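Local coordinates for ABC transporter substrate binding protein (Ribose) (Agrobacterium vitis S4, PDB 4WT7) that binds the sugar alcohol D-allitol in the crystal and probably serves as the carbohydrate-binding component of a bacterial ABC transporter, at residues 41-46 with 193-198; 228-233 with 265-270; 66-71 with 82-87. One frame throughout, in Å; residues are numbered along the deposited sequence.

Interaction 1. Residues 41-46 with 193-198. With X9X (D-allitol), chain C.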
ATOM      1  N   GLY A  41       6.495  -2.068  -9.125  1.00  9.65           N
ATOM      2  CA  GLY A  41       7.471  -3.087  -8.717  1.00 10.16           C
ATOM      3  C   GLY A  41       6.799  -4.355  -8.232  1.00 10.75           C
ATOM      4  O   GLY A  41       5.571  -4.442  -8.246  1.00  8.97           O
ATOM      5  N   THR A  42       7.611  -5.325  -7.804  1.00 10.35           N
ATOM      6  CA  THR A  42       7.110  -6.524  -7.155  1.00 11.42           C
ATOM      7  C   THR A  42       7.977  -6.929  -5.948  1.00 12.93           C
ATOM      8  O   THR A  42       8.070  -8.110  -5.658  1.00 13.07           O
ATOM      9  CB  THR A  42       7.202  -7.736  -8.097  1.00 11.92           C
ATOM     10  OG1 THR A  42       8.540  -7.802  -8.631  1.00 14.38           O
ATOM     11  CG2 THR A  42       6.204  -7.627  -9.213  1.00  9.82           C
ATOM     12  N   ASP A  43       8.626  -5.972  -5.285  1.00 13.32           N
ATOM     13  CA  ASP A  43       9.716  -6.310  -4.377  1.00 15.20           C
ATOM     14  C   ASP A  43       9.256  -6.611  -2.955  1.00 15.66           C
ATOM     15  O   ASP A  43      10.090  -6.821  -2.073  1.00 18.75           O
ATOM     16  CB  ASP A  43      10.734  -5.164  -4.326  1.00 14.37           C
ATOM     17  CG  ASP A  43      10.360  -4.116  -3.304  1.00 16.56           C
ATOM     18  OD1 ASP A  43       9.194  -3.688  -3.316  1.00 13.49           O
ATOM     19  OD2 ASP A  43      11.224  -3.754  -2.449  1.00 20.81           O
ATOM     20  N   HIS A  44       7.949  -6.594  -2.708  1.00 14.36           N
ATOM     21  CA  HIS A  44       7.425  -7.075  -1.433  1.00 12.12           C
ATOM     22  C   HIS A  44       5.994  -7.548  -1.560  1.00 11.58           C
ATOM     23  O   HIS A  44       5.406  -7.476  -2.630  1.00 10.99           O
ATOM     24  CB  HIS A  44       7.505  -5.990  -0.368  1.00 14.44           C
ATOM     25  CG  HIS A  44       6.671  -4.789  -0.664  1.00 11.81           C
ATOM     26  ND1 HIS A  44       7.095  -3.788  -1.518  1.00 11.25           N
ATOM     27  CD2 HIS A  44       5.463  -4.391  -0.205  1.00 10.81           C
ATOM     28  CE1 HIS A  44       6.170  -2.844  -1.584  1.00 10.57           C
ATOM     29  NE2 HIS A  44       5.177  -3.183  -0.785  1.00 10.38           N
ATOM     30  N   PHE A  45       5.438  -7.978  -0.435  1.00 11.87           N
ATOM     31  CA  PHE A  45       4.218  -8.794  -0.393  1.00  9.93           C
ATOM     32  C   PHE A  45       3.047  -8.207  -1.154  1.00  9.64           C
ATOM     33  O   PHE A  45       2.482  -8.862  -2.026  1.00  9.65           O
ATOM     34  CB  PHE A  45       3.809  -9.008   1.061  1.00 10.47           C
ATOM     35  CG  PHE A  45       2.501  -9.689   1.229  1.00  9.96           C
ATOM     36  CD1 PHE A  45       2.379 -11.060   1.004  1.00 11.56           C
ATOM     37  CD2 PHE A  45       1.390  -8.974   1.640  1.00  9.32           C
ATOM     38  CE1 PHE A  45       1.149 -11.692   1.196  1.00 11.66           C
ATOM     39  CE2 PHE A  45       0.171  -9.598   1.831  1.00 12.72           C
ATOM     40  CZ  PHE A  45       0.045 -10.950   1.598  1.00  9.63           C
ATOM     41  N   PHE A  46       2.672  -6.980  -0.830  1.00  9.46           N
ATOM     42  CA  PHE A  46       1.471  -6.413  -1.413  1.00  9.29           C
ATOM     43  C   PHE A  46       1.606  -6.378  -2.945  1.00  9.80           C
ATOM     44  O   PHE A  46       0.707  -6.842  -3.692  1.00  9.88           O
ATOM     45  CB  PHE A  46       1.215  -5.020  -0.853  1.00 10.00           C
ATOM     46  CG  PHE A  46      -0.004  -4.362  -1.414  1.00 11.22           C
ATOM     47  CD1 PHE A  46       0.059  -3.665  -2.602  1.00  9.45           C
ATOM     48  CD2 PHE A  46      -1.210  -4.433  -0.747  1.00 10.42           C
ATOM     49  CE1 PHE A  46      -1.057  -3.055  -3.118  1.00  8.87           C
ATOM     50  CE2 PHE A  46      -2.340  -3.825  -1.258  1.00  9.26           C
ATOM     51  CZ  PHE A  46      -2.265  -3.141  -2.450  1.00 10.69           C
ATOM     52  N   ASP A 193      10.899   6.710   4.308  1.00 15.09           N
ATOM     53  CA  ASP A 193      11.131   5.303   4.047  1.00 14.75           C
ATOM     54  C   ASP A 193      11.488   5.174   2.603  1.00 15.21           C
ATOM     55  O   ASP A 193      11.217   6.091   1.798  1.00 15.65           O
ATOM     56  CB  ASP A 193       9.919   4.377   4.398  1.00 13.81           C
ATOM     57  CG  ASP A 193       8.548   5.030   4.155  1.00 13.45           C
ATOM     58  OD1 ASP A 193       8.413   6.258   4.344  1.00 13.75           O
ATOM     59  OD2 ASP A 193       7.580   4.292   3.810  1.00 12.97           O
ATOM     60  N   VAL A 194      12.106   4.051   2.257  1.00 15.26           N
ATOM     61  CA  VAL A 194      12.553   3.857   0.876  1.00 15.85           C
ATOM     62  C   VAL A 194      12.188   2.501   0.312  1.00 15.44           C
ATOM     63  O   VAL A 194      11.897   1.562   1.043  1.00 14.85           O
ATOM     64  CB  VAL A 194      14.094   3.976   0.753  1.00 16.84           C
ATOM     65  CG1 VAL A 194      14.539   5.428   0.843  1.00 17.66           C
ATOM     66  CG2 VAL A 194      14.774   3.108   1.804  1.00 16.73           C
ATOM     67  N   ILE A 195      12.248   2.407  -1.010  1.00 15.95           N
ATOM     68  CA  ILE A 195      12.218   1.116  -1.697  1.00 15.90           C
ATOM     69  C   ILE A 195      13.223   1.205  -2.826  1.00 17.95           C
ATOM     70  O   ILE A 195      13.276   2.203  -3.501  1.00 17.61           O
ATOM     71  CB  ILE A 195      10.850   0.841  -2.337  1.00 15.54           C
ATOM     72  CG1 ILE A 195       9.789   0.644  -1.263  1.00 16.71           C
ATOM     73  CG2 ILE A 195      10.879  -0.413  -3.220  1.00 15.77           C
ATOM     74  CD1 ILE A 195       8.409   0.728  -1.838  1.00 16.09           C
ATOM     75  N   PRO A 196      14.038   0.165  -3.017  1.00 23.22           N
ATOM     76  CA  PRO A 196      14.111  -1.061  -2.202  1.00 21.21           C
ATOM     77  C   PRO A 196      15.039  -0.891  -0.976  1.00 19.81           C
ATOM     78  O   PRO A 196      15.213   0.244  -0.548  1.00 18.98           O
ATOM     79  CB  PRO A 196      14.616  -2.104  -3.201  1.00 24.20           C
ATOM     80  CG  PRO A 196      15.498  -1.304  -4.146  1.00 25.60           C
ATOM     81  CD  PRO A 196      14.890   0.099  -4.217  1.00 20.79           C
ATOM     82  N   ASN A 197      15.563  -1.976  -0.392  1.00 23.67           N
ATOM     83  CA  ASN A 197      16.367  -1.873   0.835  1.00 26.89           C
ATOM     84  C   ASN A 197      15.527  -1.347   1.992  1.00 25.61           C
ATOM     85  O   ASN A 197      16.041  -0.734   2.938  1.00 26.16           O
ATOM     86  CB  ASN A 197      17.577  -0.931   0.658  1.00 30.91           C
ATOM     87  CG  ASN A 197      18.578  -1.037   1.830  1.00 33.00           C
ATOM     88  OD1 ASN A 197      18.847  -2.133   2.317  1.00 32.36           O
ATOM     89  ND2 ASN A 197      19.089   0.099   2.301  1.00 31.85           N
ATOM     90  N   THR A 198      14.221  -1.561   1.913  1.00 16.60           N
ATOM     91  CA  THR A 198      13.317  -0.900   2.835  1.00 16.01           C
ATOM     92  C   THR A 198      13.633  -1.260   4.308  1.00 16.34           C
ATOM     93  O   THR A 198      13.759  -0.362   5.168  1.00 16.49           O
ATOM     94  CB  THR A 198      11.906  -1.298   2.529  1.00 15.11           C
ATOM     95  OG1 THR A 198      11.605  -0.979   1.155  1.00 14.85           O
ATOM     96  CG2 THR A 198      10.923  -0.596   3.474  1.00 14.57           C
TER
HETATM   97  OAA X9X C 401       3.796   2.592  -2.307  1.00 12.22           O
HETATM   98  CAG X9X C 401       4.261   1.801  -1.274  1.00  5.73           C
HETATM   99  CAI X9X C 401       3.310   0.854  -0.619  1.00  5.41           C
HETATM  100  OAC X9X C 401       2.361   1.524   0.175  1.00  9.79           O
HETATM  101  CAK X9X C 401       2.716  -0.098  -1.616  1.00  1.73           C
HETATM  102  OAE X9X C 401       3.786  -0.657  -2.275  1.00 10.31           O
HETATM  103  CAL X9X C 401       1.984  -1.254  -0.931  1.00 12.27           C
HETATM  104  OAF X9X C 401       2.814  -1.925  -0.047  1.00  9.48           O
HETATM  105  CAJ X9X C 401       0.645  -0.939  -0.296  1.00  8.59           C
HETATM  106  OAD X9X C 401       0.738  -0.383   0.970  1.00 10.55           O
HETATM  107  CAH X9X C 401      -0.315  -0.135  -1.148  1.00  7.04           C
HETATM  108  OAB X9X C 401      -1.685  -0.375  -0.907  1.00 10.03           O
HETATM  109  O   HOH W   1      10.160  -3.242   0.113  1.00 10.31           O

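Interaction 2. Residues 228-233 with 265-270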
ATOM      1  N   ILE A 228       6.396  -2.798   5.657  1.00 12.58           N
ATOM      2  CA  ILE A 228       7.783  -3.208   5.537  1.00 13.24           C
ATOM      3  C   ILE A 228       8.741  -2.272   6.288  1.00 14.15           C
ATOM      4  O   ILE A 228       9.664  -2.764   6.967  1.00 15.05           O
ATOM      5  CB  ILE A 228       8.157  -3.424   4.049  1.00 13.27           C
ATOM      6  CG1 ILE A 228       7.193  -4.457   3.432  1.00 12.84           C
ATOM      7  CG2 ILE A 228       9.574  -3.900   3.898  1.00 14.04           C
ATOM      8  CD1 ILE A 228       7.017  -5.759   4.269  1.00 13.02           C
ATOM      9  N   PRO A 229       8.524  -0.941   6.221  1.00 13.59           N
ATOM     10  CA  PRO A 229       9.316  -0.077   7.124  1.00 14.13           C
ATOM     11  C   PRO A 229       8.982  -0.396   8.592  1.00 14.23           C
ATOM     12  O   PRO A 229       9.869  -0.394   9.483  1.00 14.87           O
ATOM     13  CB  PRO A 229       8.856   1.329   6.776  1.00 13.87           C
ATOM     14  CG  PRO A 229       8.301   1.206   5.368  1.00 13.38           C
ATOM     15  CD  PRO A 229       7.749  -0.173   5.235  1.00 13.06           C
ATOM     16  N   GLN A 230       7.707  -0.698   8.841  1.00 13.66           N
ATOM     17  CA  GLN A 230       7.293  -1.121  10.171  1.00 13.77           C
ATOM     18  C   GLN A 230       8.174  -2.273  10.647  1.00 14.34           C
ATOM     19  O   GLN A 230       8.626  -2.274  11.781  1.00 14.84           O
ATOM     20  CB  GLN A 230       5.812  -1.503  10.216  1.00 13.16           C
ATOM     21  CG  GLN A 230       5.276  -1.845  11.605  1.00 13.32           C
ATOM     22  CD  GLN A 230       3.834  -2.379  11.555  1.00 12.79           C
ATOM     23  OE1 GLN A 230       3.269  -2.615  10.476  1.00 12.32           O
ATOM     24  NE2 GLN A 230       3.243  -2.576  12.727  1.00 12.95           N
ATOM     25  N   LEU A 231       8.401  -3.250   9.775  1.00 14.30           N
ATOM     26  CA  LEU A 231       9.229  -4.418  10.097  1.00 14.90           C
ATOM     27  C   LEU A 231      10.654  -3.995  10.500  1.00 15.71           C
ATOM     28  O   LEU A 231      11.156  -4.409  11.532  1.00 16.27           O
ATOM     29  CB  LEU A 231       9.295  -5.351   8.887  1.00 14.80           C
ATOM     30  CG  LEU A 231      10.105  -6.652   8.965  1.00 16.24           C
ATOM     31  CD1 LEU A 231       9.737  -7.435  10.219  1.00 15.65           C
ATOM     32  CD2 LEU A 231       9.857  -7.492   7.676  1.00 15.24           C
ATOM     33  N   GLY A 232      11.293  -3.162   9.686  1.00 15.84           N
ATOM     34  CA  GLY A 232      12.561  -2.557  10.068  1.00 18.65           C
ATOM     35  C   GLY A 232      12.539  -1.832  11.415  1.00 18.44           C
ATOM     36  O   GLY A 232      13.412  -2.037  12.255  1.00 20.06           O
ATOM     37  N   ALA A 233      11.554  -0.956  11.586  1.00 16.29           N
ATOM     38  CA  ALA A 233      11.315  -0.236  12.827  1.00 16.49           C
ATOM     39  C   ALA A 233      11.264  -1.163  14.044  1.00 16.82           C
ATOM     40  O   ALA A 233      11.950  -0.925  15.035  1.00 17.51           O
ATOM     41  CB  ALA A 233      10.012   0.550  12.714  1.00 15.77           C
ATOM     42  N   SER A 265       6.843  -8.564  21.036  1.00 20.48           N
ATOM     43  CA  SER A 265       7.162  -7.631  19.957  1.00 22.08           C
ATOM     44  C   SER A 265       6.426  -6.305  20.111  1.00 20.98           C
ATOM     45  O   SER A 265       5.228  -6.265  20.391  1.00 18.82           O
ATOM     46  CB  SER A 265       6.829  -8.239  18.591  1.00 23.11           C
ATOM     47  OG  SER A 265       7.152  -7.341  17.547  1.00 19.76           O
ATOM     48  N   PRO A 266       7.143  -5.198  19.904  1.00 21.00           N
ATOM     49  CA  PRO A 266       6.510  -3.876  19.946  1.00 19.32           C
ATOM     50  C   PRO A 266       5.579  -3.576  18.744  1.00 19.41           C
ATOM     51  O   PRO A 266       4.944  -2.527  18.705  1.00 17.84           O
ATOM     52  CB  PRO A 266       7.711  -2.924  19.972  1.00 21.72           C
ATOM     53  CG  PRO A 266       8.810  -3.690  19.340  1.00 22.53           C
ATOM     54  CD  PRO A 266       8.603  -5.112  19.763  1.00 19.89           C
ATOM     55  N   ALA A 267       5.479  -4.488  17.785  1.00 15.66           N
ATOM     56  CA  ALA A 267       4.539  -4.320  16.685  1.00 14.87           C
ATOM     57  C   ALA A 267       3.114  -4.410  17.224  1.00 14.63           C
ATOM     58  O   ALA A 267       2.664  -5.477  17.716  1.00 14.81           O
ATOM     59  CB  ALA A 267       4.793  -5.361  15.622  1.00 14.68           C
ATOM     60  N   ALA A 268       2.394  -3.295  17.124  1.00 14.29           N
ATOM     61  CA  ALA A 268       1.138  -3.150  17.857  1.00 14.26           C
ATOM     62  C   ALA A 268      -0.122  -3.331  17.000  1.00 13.63           C
ATOM     63  O   ALA A 268      -1.129  -3.839  17.460  1.00 13.66           O
ATOM     64  CB  ALA A 268       1.110  -1.783  18.560  1.00 14.51           C
ATOM     65  N   ALA A 269      -0.056  -2.891  15.755  1.00 13.12           N
ATOM     66  CA  ALA A 269      -1.199  -2.932  14.846  1.00 12.55           C
ATOM     67  C   ALA A 269      -0.740  -2.855  13.385  1.00 12.12           C
ATOM     68  O   ALA A 269       0.235  -2.174  13.053  1.00 12.20           O
ATOM     69  CB  ALA A 269      -2.159  -1.828  15.144  1.00 12.46           C
ATOM     70  N   ASP A 270      -1.446  -3.592  12.519  1.00 11.74           N
ATOM     71  CA  ASP A 270      -1.131  -3.625  11.081  1.00 11.37           C
ATOM     72  C   ASP A 270      -2.463  -3.832  10.424  1.00 10.95           C
ATOM     73  O   ASP A 270      -3.139  -4.831  10.701  1.00 11.02           O
ATOM     74  CB  ASP A 270      -0.216  -4.804  10.773  1.00 11.59           C
ATOM     75  CG  ASP A 270       0.240  -4.863   9.334  1.00 12.59           C
ATOM     76  OD1 ASP A 270      -0.227  -4.041   8.485  1.00 10.93           O
ATOM     77  OD2 ASP A 270       1.104  -5.740   9.050  1.00 11.61           O
TER

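Interaction 3. Residues 66-71 with 82-87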
ATOM      1  N   LEU A  66      -0.051  -8.804 -21.056  1.00 10.23           N
ATOM      2  CA  LEU A  66       1.239  -8.255 -21.407  1.00 10.32           C
ATOM      3  C   LEU A  66       1.741  -7.615 -20.134  1.00 10.11           C
ATOM      4  O   LEU A  66       1.406  -6.467 -19.832  1.00  9.92           O
ATOM      5  CB  LEU A  66       1.121  -7.181 -22.503  1.00 10.35           C
ATOM      6  CG  LEU A  66       0.775  -7.598 -23.929  1.00 14.01           C
ATOM      7  CD1 LEU A  66      -0.705  -7.892 -24.145  1.00 10.57           C
ATOM      8  CD2 LEU A  66       1.271  -6.514 -24.901  1.00 17.80           C
ATOM      9  N   ALA A  67       2.534  -8.367 -19.380  1.00 10.16           N
ATOM     10  CA  ALA A  67       2.852  -7.981 -18.011  1.00 12.34           C
ATOM     11  C   ALA A  67       4.282  -7.457 -17.895  1.00 11.31           C
ATOM     12  O   ALA A  67       5.234  -8.141 -18.268  1.00 10.30           O
ATOM     13  CB  ALA A  67       2.620  -9.128 -17.057  1.00  9.97           C
ATOM     14  N   VAL A  68       4.378  -6.252 -17.364  1.00  9.90           N
ATOM     15  CA  VAL A  68       5.607  -5.492 -17.307  1.00  9.97           C
ATOM     16  C   VAL A  68       5.779  -4.978 -15.859  1.00  9.80           C
ATOM     17  O   VAL A  68       4.839  -4.444 -15.220  1.00  9.58           O
ATOM     18  CB  VAL A  68       5.631  -4.339 -18.373  1.00  9.98           C
ATOM     19  CG1 VAL A  68       5.874  -4.879 -19.744  1.00 10.23           C
ATOM     20  CG2 VAL A  68       4.340  -3.517 -18.349  1.00  9.75           C
ATOM     21  N   ASP A  69       6.964  -5.270 -15.316  1.00  9.93           N
ATOM     22  CA  ASP A  69       7.396  -4.863 -14.000  1.00  9.85           C
ATOM     23  C   ASP A  69       8.482  -3.772 -14.062  1.00 11.25           C
ATOM     24  O   ASP A  69       9.537  -3.961 -14.651  1.00 10.71           O
ATOM     25  CB  ASP A  69       7.959  -6.108 -13.326  1.00  9.99           C
ATOM     26  CG  ASP A  69       8.421  -5.878 -11.870  1.00  9.94           C
ATOM     27  OD1 ASP A  69       8.385  -4.735 -11.362  1.00  9.81           O
ATOM     28  OD2 ASP A  69       8.850  -6.865 -11.244  1.00 10.05           O
ATOM     29  N   ALA A  70       8.256  -2.652 -13.401  1.00 10.54           N
ATOM     30  CA  ALA A  70       9.225  -1.571 -13.499  1.00 13.19           C
ATOM     31  C   ALA A  70      10.444  -1.736 -12.575  1.00 13.58           C
ATOM     32  O   ALA A  70      11.380  -0.954 -12.665  1.00 14.11           O
ATOM     33  CB  ALA A  70       8.558  -0.264 -13.251  1.00 10.61           C
ATOM     34  N   GLY A  71      10.437  -2.734 -11.709  1.00 15.37           N
ATOM     35  CA  GLY A  71      11.537  -2.932 -10.750  1.00 17.44           C
ATOM     36  C   GLY A  71      11.824  -1.666  -9.935  1.00 15.96           C
ATOM     37  O   GLY A  71      12.950  -1.425  -9.476  1.00 17.05           O
ATOM     38  N   GLN A  82       4.897   3.370 -22.189  1.00 12.30           N
ATOM     39  CA  GLN A  82       4.952   3.835 -23.564  1.00 12.20           C
ATOM     40  C   GLN A  82       4.871   2.667 -24.506  1.00 12.34           C
ATOM     41  O   GLN A  82       4.143   2.694 -25.484  1.00 11.95           O
ATOM     42  CB  GLN A  82       6.229   4.625 -23.813  1.00 13.60           C
ATOM     43  CG  GLN A  82       6.081   6.003 -23.274  1.00 17.04           C
ATOM     44  CD  GLN A  82       7.398   6.751 -23.119  1.00 20.33           C
ATOM     45  OE1 GLN A  82       8.492   6.170 -23.134  1.00 19.83           O
ATOM     46  NE2 GLN A  82       7.285   8.054 -22.948  1.00 16.77           N
ATOM     47  N   THR A  83       5.583   1.607 -24.169  1.00 10.21           N
ATOM     48  CA  THR A  83       5.570   0.441 -25.006  1.00 10.43           C
ATOM     49  C   THR A  83       4.175  -0.207 -24.984  1.00 10.49           C
ATOM     50  O   THR A  83       3.700  -0.627 -26.024  1.00 10.48           O
ATOM     51  CB  THR A  83       6.606  -0.609 -24.565  1.00 10.59           C
ATOM     52  OG1 THR A  83       7.938  -0.097 -24.769  1.00 10.75           O
ATOM     53  CG2 THR A  83       6.396  -1.901 -25.326  1.00 10.80           C
ATOM     54  N   LEU A  84       3.548  -0.327 -23.814  1.00 10.09           N
ATOM     55  CA  LEU A  84       2.182  -0.866 -23.768  1.00 10.00           C
ATOM     56  C   LEU A  84       1.245  -0.024 -24.644  1.00  9.98           C
ATOM     57  O   LEU A  84       0.376  -0.557 -25.342  1.00 10.07           O
ATOM     58  CB  LEU A  84       1.654  -0.903 -22.351  1.00  9.75           C
ATOM     59  CG  LEU A  84       2.209  -1.993 -21.438  1.00  9.77           C
ATOM     60  CD1 LEU A  84       1.557  -1.854 -20.036  1.00  9.52           C
ATOM     61  CD2 LEU A  84       1.992  -3.387 -22.033  1.00  9.96           C
ATOM     62  N   ILE A  85       1.430   1.283 -24.616  1.00  9.88           N
ATOM     63  CA  ILE A  85       0.597   2.168 -25.440  1.00  9.87           C
ATOM     64  C   ILE A  85       0.786   1.885 -26.925  1.00 10.15           C
ATOM     65  O   ILE A  85      -0.208   1.775 -27.679  1.00 10.22           O
ATOM     66  CB  ILE A  85       0.834   3.659 -25.137  1.00  9.73           C
ATOM     67  CG1 ILE A  85       0.296   3.978 -23.734  1.00  9.47           C
ATOM     68  CG2 ILE A  85       0.071   4.512 -26.168  1.00  9.78           C
ATOM     69  CD1 ILE A  85       0.721   5.292 -23.158  1.00  9.34           C
ATOM     70  N   ALA A  86       2.044   1.731 -27.340  1.00 12.01           N
ATOM     71  CA  ALA A  86       2.372   1.426 -28.734  1.00 12.99           C
ATOM     72  C   ALA A  86       1.749   0.090 -29.129  1.00 11.33           C
ATOM     73  O   ALA A  86       1.558  -0.211 -30.317  1.00 11.99           O
ATOM     74  CB  ALA A  86       3.910   1.355 -28.920  1.00 11.31           C
ATOM     75  N   GLN A  87       1.495  -0.737 -28.127  1.00 10.81           N
ATOM     76  CA  GLN A  87       0.936  -2.049 -28.402  1.00 12.49           C
ATOM     77  C   GLN A  87      -0.574  -2.014 -28.599  1.00 10.88           C
ATOM     78  O   GLN A  87      -1.140  -2.968 -29.096  1.00 13.28           O
ATOM     79  CB  GLN A  87       1.312  -3.063 -27.307  1.00 13.08           C
ATOM     80  CG  GLN A  87       2.769  -3.485 -27.238  1.00 11.04           C
ATOM     81  CD  GLN A  87       3.421  -3.641 -28.582  1.00 11.38           C
ATOM     82  OE1 GLN A  87       4.325  -2.890 -28.939  1.00 14.65           O
ATOM     83  NE2 GLN A  87       2.987  -4.611 -29.339  1.00 12.67           N
TER

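Interaction 1. Residues 41-46 with 193-198
A cis peptide bond joins I195 to P196 just where these two residues meet the carboxylate of D43. Oxygen OD2 of D43 lies 3.4 Å from the branch methyl CG2 of I195, and CB of P196 touches the same oxygen less closely. With CG between the backbone N and the carbonyl carbon (chi1 86°), the D43 carboxylate is set between I195 on one hand and H44 on the other. A water makes the polar link between the segments, donating to D43 OD2 at 2.8 Å and to T198 OG1 at 2.9 Å. The other carboxylate oxygen serves the ligand side. H44 ND1 donates to D43 OD1 at 2.8 Å, nearly straight at 162° and in the imidazole plane, though it meets OD1 from above the carboxylate plane. From the other nitrogen of the ring, NE2 of H44 donates to OAF of D-allitol at 2.8 Å, while F46 lays one face against the sugar alcohol, its CZ 3.2 Å from OAB. The two segments come from the two lobes of the periplasmic binding protein fold and face each other beside the cleft. Gripped at both nitrogens, the H44 ring is fixed in rotation, with D43 as its second-shell support; the carboxylate would probably polarise the imidazole and strengthen its donation to the ligand.

Interaction 2. Residues 228-233 with 265-270
A first torsion close to straight (chi1 -175°) and a chain extended beyond CG send the side chain of Q230 out from its helix as a long arm, and its amide arrives at the backbone of A269. D270 likewise holds CG anti to its backbone N, which brings its carboxylate beside the carbonyl end of the same amide. NE2 of Q230 donates to A269 O at 3.1 Å. The bond is bent, 139° at the hydrogen, and the donor sits above the carbonyl plane, off the lone-pair directions. CB of A267 lies 4.3 Å from the same Q230 NE2, an apolar neighbour for the nitrogen. On the other branch, OE1 of Q230 approaches CG of D270 at 3.9 Å; this is packing alone, with amide and carboxylate planes 70° apart.

Helix 228-233 and strand 267-270 run antiparallel, their axes 10.0 Å apart, as helices covering a sheet do in this alpha/beta lobe of the periplasmic binding protein fold. V256 of helix 254-260 touches both Q230 and D270. OD1 of D270 accepts from G252 N, in the loop before helix 254-260, while OD2 lies close to D227 OD2, a like charge that could raise the pKa of one of the pair. NE2 of the buried Q230 amide is held by the bent bond to the strand backbone and a weak one to T247 OG1, so its grip is modest: a polar tie between helix and strand, backed by the packing of A267 CB.

Interaction 3. Residues 66-71 with 82-87
L84 reaches from helix 74-87 to strand 64-69 through the fork at the end of its side chain. From CB, which makes no close approach to the strand, chi1 of -75° sets CG beside the backbone N, and CG comes within 4.1 Å of V68 CG2. At the fork the methyls part company. CD1 meets V68 CG2 at 3.7 Å, the two side chains reaching toward each other tip to tip. CD2 turns to L66 instead, where it lies 3.9 Å from L66 CB and 3.8 Å from the backbone oxygen L66 O. One leucine thereby spans two strand residues on the same face of the sheet, whereas A67, between them, points its CB the other way, to Y51 and I55 of helix 45-60.

Strand 66-69 and helix 82-87 run nearly antiparallel, at 166° with axes 10.3 Å apart, as successive strand and helix do in the alpha/beta lobe of this fold. Strand 64-69 is the outermost of its parallel sheet and bonds through its backbone to strand 34-39, from which S38 also touches V68 and L84. At the solvent-facing border, the CD2 methyl of L66 meets the aliphatic CG of Q87 at 4.1 Å, and these two side chains cross at about a right angle. At the end of the strand D69 turns the chain: its OD1 accepts from G71 N at 2.9 Å in an Asx turn, the donor lying above the carboxylate plane.

How the interactions relate
Interaction 1 stands between the other two. Its centre is 15 Å from that of interaction 2 and 20 Å from that of interaction 3, while interactions 2 and 3 lie on opposite sides of the chain's centre, about 34 Å apart between centres. Toward interaction 2 the junction is packing: H44 and T198 rest on I228, and D193 OD2 lies 3.5 Å from P229 CG. Toward interaction 3 it is polar, T42 OG1 standing 2.8 Å from D69 OD2 in a probable hydrogen bond. D-allitol is bound directly at interaction 1; D120, D251, D47, Q273 and R170 also hydrogen-bond to it. In interaction 2, the side chain of D270 remains about 8 Å from the bound D-allitol.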